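Local coordinates for ureidoglycolate hydrolase (Arabidopsis thaliana, PDB 4PXE), which hydrolyses (S)-ureidoglycolate to glyoxylate, ammonium and carbon dioxide in purine breakdown, working as a manganese-dependent homodimer, at residues E113-R127 and V417-D430. Sequence-based numbering, arbitrary orientation.
Sequences EAINVLKRSGFKPKR and VKVLSLTLAKLSLD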
loop_
_atom_site.group_PDB
_atom_site.type_symbol
_atom_site.label_atom_id
_atom_site.label_comp_id
_atom_site.label_asym_id
_atom_site.label_seq_id
_atom_site.Cartn_x
_atom_site.Cartn_y
_atom_site.Cartn_z
ATOM N N GLU A 113 38.278 -1.236 -6.337
ATOM C CA GLU A 113 39.390 -1.729 -5.531
ATOM C C GLU A 113 40.291 -2.665 -6.341
ATOM O O GLU A 113 41.506 -2.637 -6.184
ATOM C CB GLU A 113 38.899 -2.402 -4.239
ATOM C CG GLU A 113 40.016 -2.980 -3.348
ATOM C CD GLU A 113 40.966 -1.927 -2.765
ATOM O OE1 GLU A 113 40.678 -0.710 -2.838
ATOM O OE2 GLU A 113 42.020 -2.329 -2.216
ATOM N N ALA A 114 39.710 -3.462 -7.232
ATOM C CA ALA A 114 40.503 -4.326 -8.099
ATOM C C ALA A 114 41.445 -3.528 -9.003
ATOM O O ALA A 114 42.602 -3.923 -9.214
ATOM C CB ALA A 114 39.588 -5.208 -8.939
ATOM N N ILE A 115 40.970 -2.401 -9.525
ATOM C CA ILE A 115 41.819 -1.515 -10.321
ATOM C C ILE A 115 42.970 -0.988 -9.471
ATOM O O ILE A 115 44.134 -1.015 -9.879
ATOM C CB ILE A 115 41.021 -0.324 -10.889
ATOM C CG1 ILE A 115 40.022 -0.809 -11.936
ATOM C CG2 ILE A 115 41.951 0.709 -11.499
ATOM C CD1 ILE A 115 40.641 -1.482 -13.111
ATOM N N ASN A 116 42.644 -0.507 -8.280
ATOM C CA ASN A 116 43.660 0.013 -7.370
ATOM C C ASN A 116 44.686 -1.042 -6.952
ATOM O O ASN A 116 45.886 -0.754 -6.873
ATOM C CB ASN A 116 42.993 0.687 -6.168
ATOM C CG ASN A 116 42.321 2.003 -6.553
ATOM O OD1 ASN A 116 42.853 2.759 -7.370
ATOM N ND2 ASN A 116 41.159 2.276 -5.979
ATOM N N VAL A 117 44.218 -2.268 -6.732
ATOM C CA VAL A 117 45.081 -3.406 -6.429
ATOM C C VAL A 117 46.074 -3.657 -7.573
ATOM O O VAL A 117 47.283 -3.798 -7.348
ATOM C CB VAL A 117 44.241 -4.688 -6.189
ATOM C CG1 VAL A 117 45.100 -5.948 -6.294
ATOM C CG2 VAL A 117 43.505 -4.623 -4.839
ATOM N N LEU A 118 45.570 -3.695 -8.802
ATOM C CA LEU A 118 46.410 -3.921 -9.973
ATOM C C LEU A 118 47.417 -2.791 -10.175
ATOM O O LEU A 118 48.583 -3.034 -10.522
ATOM C CB LEU A 118 45.540 -4.081 -11.218
ATOM C CG LEU A 118 44.814 -5.424 -11.322
ATOM C CD1 LEU A 118 43.867 -5.414 -12.522
ATOM C CD2 LEU A 118 45.803 -6.590 -11.403
ATOM N N LYS A 119 46.980 -1.558 -9.948
ATOM C CA LYS A 119 47.888 -0.418 -10.059
ATOM C C LYS A 119 49.000 -0.477 -9.004
ATOM O O LYS A 119 50.162 -0.209 -9.326
ATOM C CB LYS A 119 47.130 0.916 -10.017
ATOM C CG LYS A 119 46.322 1.176 -11.282
ATOM C CD LYS A 119 45.867 2.626 -11.404
ATOM C CE LYS A 119 45.245 2.886 -12.779
ATOM N NZ LYS A 119 44.962 4.331 -13.032
ATOM N N ARG A 120 48.666 -0.840 -7.767
ATOM C CA ARG A 120 49.688 -0.965 -6.719
ATOM C C ARG A 120 50.725 -2.027 -7.075
ATOM O O ARG A 120 51.894 -1.925 -6.679
ATOM C CB ARG A 120 49.077 -1.268 -5.347
ATOM C CG ARG A 120 48.449 -0.065 -4.676
ATOM C CD ARG A 120 48.087 -0.328 -3.213
ATOM N NE ARG A 120 47.077 -1.372 -3.017
ATOM C CZ ARG A 120 45.765 -1.154 -2.978
ATOM N NH1 ARG A 120 45.280 0.069 -3.156
ATOM N NH2 ARG A 120 44.932 -2.167 -2.769
ATOM N N SER A 121 50.300 -3.042 -7.824
ATOM C CA SER A 121 51.191 -4.118 -8.243
ATOM C C SER A 121 51.958 -3.817 -9.538
ATOM O O SER A 121 52.742 -4.649 -10.006
ATOM C CB SER A 121 50.414 -5.425 -8.383
ATOM O OG SER A 121 50.105 -5.948 -7.103
ATOM N N GLY A 122 51.726 -2.639 -10.110
ATOM C CA GLY A 122 52.400 -2.226 -11.335
ATOM C C GLY A 122 51.963 -2.965 -12.588
ATOM O O GLY A 122 52.712 -3.076 -13.561
ATOM N N PHE A 123 50.739 -3.479 -12.575
ATOM C CA PHE A 123 50.230 -4.195 -13.731
ATOM C C PHE A 123 50.067 -3.260 -14.924
ATOM O O PHE A 123 49.635 -2.114 -14.775
ATOM C CB PHE A 123 48.892 -4.879 -13.411
ATOM C CG PHE A 123 48.278 -5.566 -14.593
ATOM C CD1 PHE A 123 48.888 -6.678 -15.160
ATOM C CD2 PHE A 123 47.112 -5.082 -15.163
ATOM C CE1 PHE A 123 48.338 -7.302 -16.262
ATOM C CE2 PHE A 123 46.550 -5.709 -16.262
ATOM C CZ PHE A 123 47.169 -6.817 -16.813
ATOM N N LYS A 124 50.431 -3.759 -16.102
ATOM C CA LYS A 124 50.323 -2.996 -17.339
ATOM C C LYS A 124 49.355 -3.688 -18.300
ATOM O O LYS A 124 49.739 -4.622 -18.990
ATOM C CB LYS A 124 51.706 -2.866 -17.990
ATOM C CG LYS A 124 52.691 -2.037 -17.169
ATOM C CD LYS A 124 52.304 -0.563 -17.170
ATOM C CE LYS A 124 53.383 0.317 -16.532
ATOM N NZ LYS A 124 53.454 0.169 -15.043
ATOM N N PRO A 125 48.087 -3.235 -18.335
ATOM C CA PRO A 125 47.115 -3.907 -19.205
ATOM C C PRO A 125 47.429 -3.769 -20.698
ATOM O O PRO A 125 47.919 -2.724 -21.134
ATOM C CB PRO A 125 45.788 -3.208 -18.862
ATOM C CG PRO A 125 46.170 -1.903 -18.279
ATOM C CD PRO A 125 47.502 -2.100 -17.605
ATOM N N LYS A 126 47.155 -4.828 -21.457
ATOM C CA LYS A 126 47.192 -4.767 -22.912
ATOM C C LYS A 126 45.833 -4.255 -23.387
ATOM O O LYS A 126 45.710 -3.114 -23.834
ATOM C CB LYS A 126 47.505 -6.137 -23.509
ATOM C CG LYS A 126 47.671 -6.102 -25.017
ATOM C CD LYS A 126 47.955 -7.476 -25.588
ATOM C CE LYS A 126 46.694 -8.313 -25.638
ATOM N NZ LYS A 126 46.919 -9.593 -26.366
ATOM N N ARG A 127 44.802 -5.091 -23.267
ATOM C CA ARG A 127 43.432 -4.617 -23.418
ATOM C C ARG A 127 43.077 -3.701 -22.263
ATOM O O ARG A 127 43.469 -3.957 -21.121
ATOM C CB ARG A 127 42.451 -5.786 -23.406
ATOM C CG ARG A 127 42.614 -6.709 -24.567
ATOM C CD ARG A 127 41.566 -7.784 -24.530
ATOM N NE ARG A 127 41.649 -8.593 -25.736
ATOM C CZ ARG A 127 42.514 -9.575 -25.883
ATOM N NH1 ARG A 127 43.348 -9.834 -24.889
ATOM N NH2 ARG A 127 42.553 -10.284 -27.008
ATOM N N VAL A 417 37.791 -9.729 -4.612
ATOM C CA VAL A 417 38.519 -8.669 -5.303
ATOM C C VAL A 417 39.827 -9.189 -5.902
ATOM O O VAL A 417 40.177 -8.842 -7.036
ATOM C CB VAL A 417 38.782 -7.457 -4.371
ATOM C CG1 VAL A 417 39.778 -6.482 -5.003
ATOM C CG2 VAL A 417 37.466 -6.741 -4.039
ATOM N N LYS A 418 40.538 -10.040 -5.171
ATOM C CA LYS A 418 41.779 -10.599 -5.701
ATOM C C LYS A 418 41.523 -11.469 -6.920
ATOM O O LYS A 418 42.259 -11.373 -7.906
ATOM C CB LYS A 418 42.516 -11.404 -4.633
ATOM C CG LYS A 418 43.123 -10.560 -3.527
ATOM C CD LYS A 418 43.724 -11.459 -2.464
ATOM C CE LYS A 418 44.307 -10.654 -1.329
ATOM N NZ LYS A 418 44.656 -11.526 -0.176
ATOM N N VAL A 419 40.502 -12.319 -6.862
ATOM C CA VAL A 419 40.159 -13.141 -8.018
ATOM C C VAL A 419 39.748 -12.265 -9.200
ATOM O O VAL A 419 40.151 -12.510 -10.339
ATOM C CB VAL A 419 39.058 -14.160 -7.682
ATOM C CG1 VAL A 419 38.587 -14.894 -8.949
ATOM C CG2 VAL A 419 39.554 -15.145 -6.633
ATOM N N LEU A 420 38.975 -11.220 -8.927
ATOM C CA LEU A 420 38.592 -10.283 -9.978
ATOM C C LEU A 420 39.805 -9.597 -10.608
ATOM O O LEU A 420 39.919 -9.541 -11.835
ATOM C CB LEU A 420 37.615 -9.247 -9.438
ATOM C CG LEU A 420 37.132 -8.219 -10.460
ATOM C CD1 LEU A 420 36.428 -8.895 -11.633
ATOM C CD2 LEU A 420 36.200 -7.204 -9.791
ATOM N N SER A 421 40.711 -9.092 -9.771
ATOM C CA SER A 421 41.935 -8.451 -10.248
ATOM C C SER A 421 42.737 -9.373 -11.157
ATOM O O SER A 421 43.180 -8.983 -12.247
ATOM C CB SER A 421 42.814 -8.053 -9.065
ATOM O OG SER A 421 42.204 -7.051 -8.269
ATOM N N LEU A 422 42.942 -10.599 -10.695
ATOM C CA LEU A 422 43.807 -11.528 -11.410
ATOM C C LEU A 422 43.135 -12.023 -12.686
ATOM O O LEU A 422 43.796 -12.209 -13.707
ATOM C CB LEU A 422 44.191 -12.694 -10.490
ATOM C CG LEU A 422 45.254 -13.662 -11.005
ATOM C CD1 LEU A 422 46.503 -12.920 -11.512
ATOM C CD2 LEU A 422 45.609 -14.626 -9.896
ATOM N N THR A 423 41.822 -12.222 -12.646
ATOM C CA THR A 423 41.094 -12.633 -13.845
ATOM C C THR A 423 41.077 -11.512 -14.891
ATOM O O THR A 423 41.281 -11.771 -16.082
ATOM C CB THR A 423 39.642 -13.073 -13.514
ATOM O OG1 THR A 423 39.663 -14.101 -12.512
ATOM C CG2 THR A 423 38.959 -13.624 -14.758
ATOM N N LEU A 424 40.866 -10.271 -14.458
ATOM C CA LEU A 424 40.938 -9.111 -15.355
ATOM C C LEU A 424 42.305 -9.045 -16.024
ATOM O O LEU A 424 42.400 -8.791 -17.228
ATOM C CB LEU A 424 40.708 -7.811 -14.580
ATOM C CG LEU A 424 39.278 -7.499 -14.137
ATOM C CD1 LEU A 424 39.295 -6.317 -13.186
ATOM C CD2 LEU A 424 38.375 -7.219 -15.335
ATOM N N ALA A 425 43.348 -9.236 -15.224
ATOM C CA ALA A 425 44.726 -9.154 -15.700
ATOM C C ALA A 425 44.981 -10.225 -16.748
ATOM O O ALA A 425 45.550 -9.943 -17.815
ATOM C CB ALA A 425 45.688 -9.315 -14.530
ATOM N N LYS A 426 44.574 -11.456 -16.447
ATOM C CA LYS A 426 44.776 -12.566 -17.376
ATOM C C LYS A 426 44.053 -12.321 -18.695
ATOM O O LYS A 426 44.614 -12.531 -19.774
ATOM C CB LYS A 426 44.329 -13.889 -16.759
ATOM C CG LYS A 426 45.187 -14.362 -15.602
ATOM C CD LYS A 426 44.627 -15.646 -15.000
ATOM C CE LYS A 426 45.528 -16.169 -13.888
ATOM N NZ LYS A 426 46.913 -16.464 -14.361
ATOM N N LEU A 427 42.811 -11.875 -18.619
ATOM C CA LEU A 427 42.036 -11.603 -19.822
ATOM C C LEU A 427 42.603 -10.428 -20.618
ATOM O O LEU A 427 42.581 -10.442 -21.850
ATOM C CB LEU A 427 40.570 -11.371 -19.464
ATOM C CG LEU A 427 39.876 -12.635 -18.958
ATOM C CD1 LEU A 427 38.498 -12.311 -18.399
ATOM C CD2 LEU A 427 39.774 -13.672 -20.076
ATOM N N SER A 428 43.104 -9.412 -19.918
ATOM C CA SER A 428 43.677 -8.238 -20.577
ATOM C C SER A 428 44.850 -8.618 -21.481
ATOM O O SER A 428 45.046 -8.021 -22.541
ATOM C CB SER A 428 44.120 -7.192 -19.551
ATOM O OG SER A 428 44.809 -6.111 -20.177
ATOM N N LEU A 429 45.606 -9.630 -21.072
ATOM C CA LEU A 429 46.799 -10.033 -21.813
ATOM C C LEU A 429 46.525 -11.114 -22.865
ATOM O O LEU A 429 47.409 -11.439 -23.665
ATOM C CB LEU A 429 47.883 -10.502 -20.837
ATOM C CG LEU A 429 48.323 -9.496 -19.768
ATOM C CD1 LEU A 429 49.505 -10.037 -18.969
ATOM C CD2 LEU A 429 48.657 -8.137 -20.375
ATOM N N ASP A 430 45.309 -11.651 -22.885
ATOM C CA ASP A 430 44.966 -12.752 -23.788
ATOM C C ASP A 430 44.652 -12.281 -25.203
ATOM O O ASP A 430 45.056 -11.184 -25.601
ATOM C CB ASP A 430 43.781 -13.552 -23.250
ATOM C CG ASP A 430 44.024 -15.041 -23.302
ATOM O OD1 ASP A 430 45.151 -15.461 -22.959
ATOM O OD2 ASP A 430 43.103 -15.787 -23.695
ATOM O OXT ASP A 430 43.968 -12.962 -25.975
#
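Ser428 OG bonds the backbone of 126-127 twice: it donates to Arg127 O at 2.7 Å, in the carbonyl plane on a lone pair, and takes a weak, bent bond from Lys126 N at 3.0 Å. Its hydroxyl lies anti to the backbone N (chi1 174°), which swings it out from the helix to meet both groups. The backbone of Ser428 replies, its O accepting a nearly straight bond (172°) from Arg127 N at 3.0 Å. Beyond it Arg127 extends to the chain end, where NH2 makes a salt bridge with Asp430 OXT at 3.2 Å, its hydrogen bond weak; Asp430 O and Arg127 NH1 are modelled too close together, so details at this C-terminal carboxylate are doubtful. Phe202 adds a cation-pi contact to Arg127. In the catalytic domain of this M20 peptidase relative, helices 105-120 and 410-429 pack together, the axes of 113-120 and 417-429 crossing at -65° with a closest approach of 8.8 Å. At the crossing Ala114 is a knob in a hole formed by Val417, Leu420, Ser421 and Leu424, close enough for its CB to lie 3.3 Å from Ser421 OG. That hydroxyl is turned back to donate to Val417 O within its own helix. Leu118 spreads both methyls over Ser421 O, and CD2 also touches Ala425 CB. After the Schellman motif at Gly122 closes the first helix, Phe123 lays its ring on the second: Ala425 CB stands over one face, 3.9 Å from the centroid, in a CH-pi contact, while Leu429 CD1 and Ser428 CB lie at the ring edge. Without the ring, were an alanine here, Ala425 would probably lose its CH-pi partner and a gap would open beside Leu429. Trp77 of strand 73-77 touches Leu118, Phe123 and Pro125, and Leu129 of strand 129-133 touches both Leu118 and Ser428.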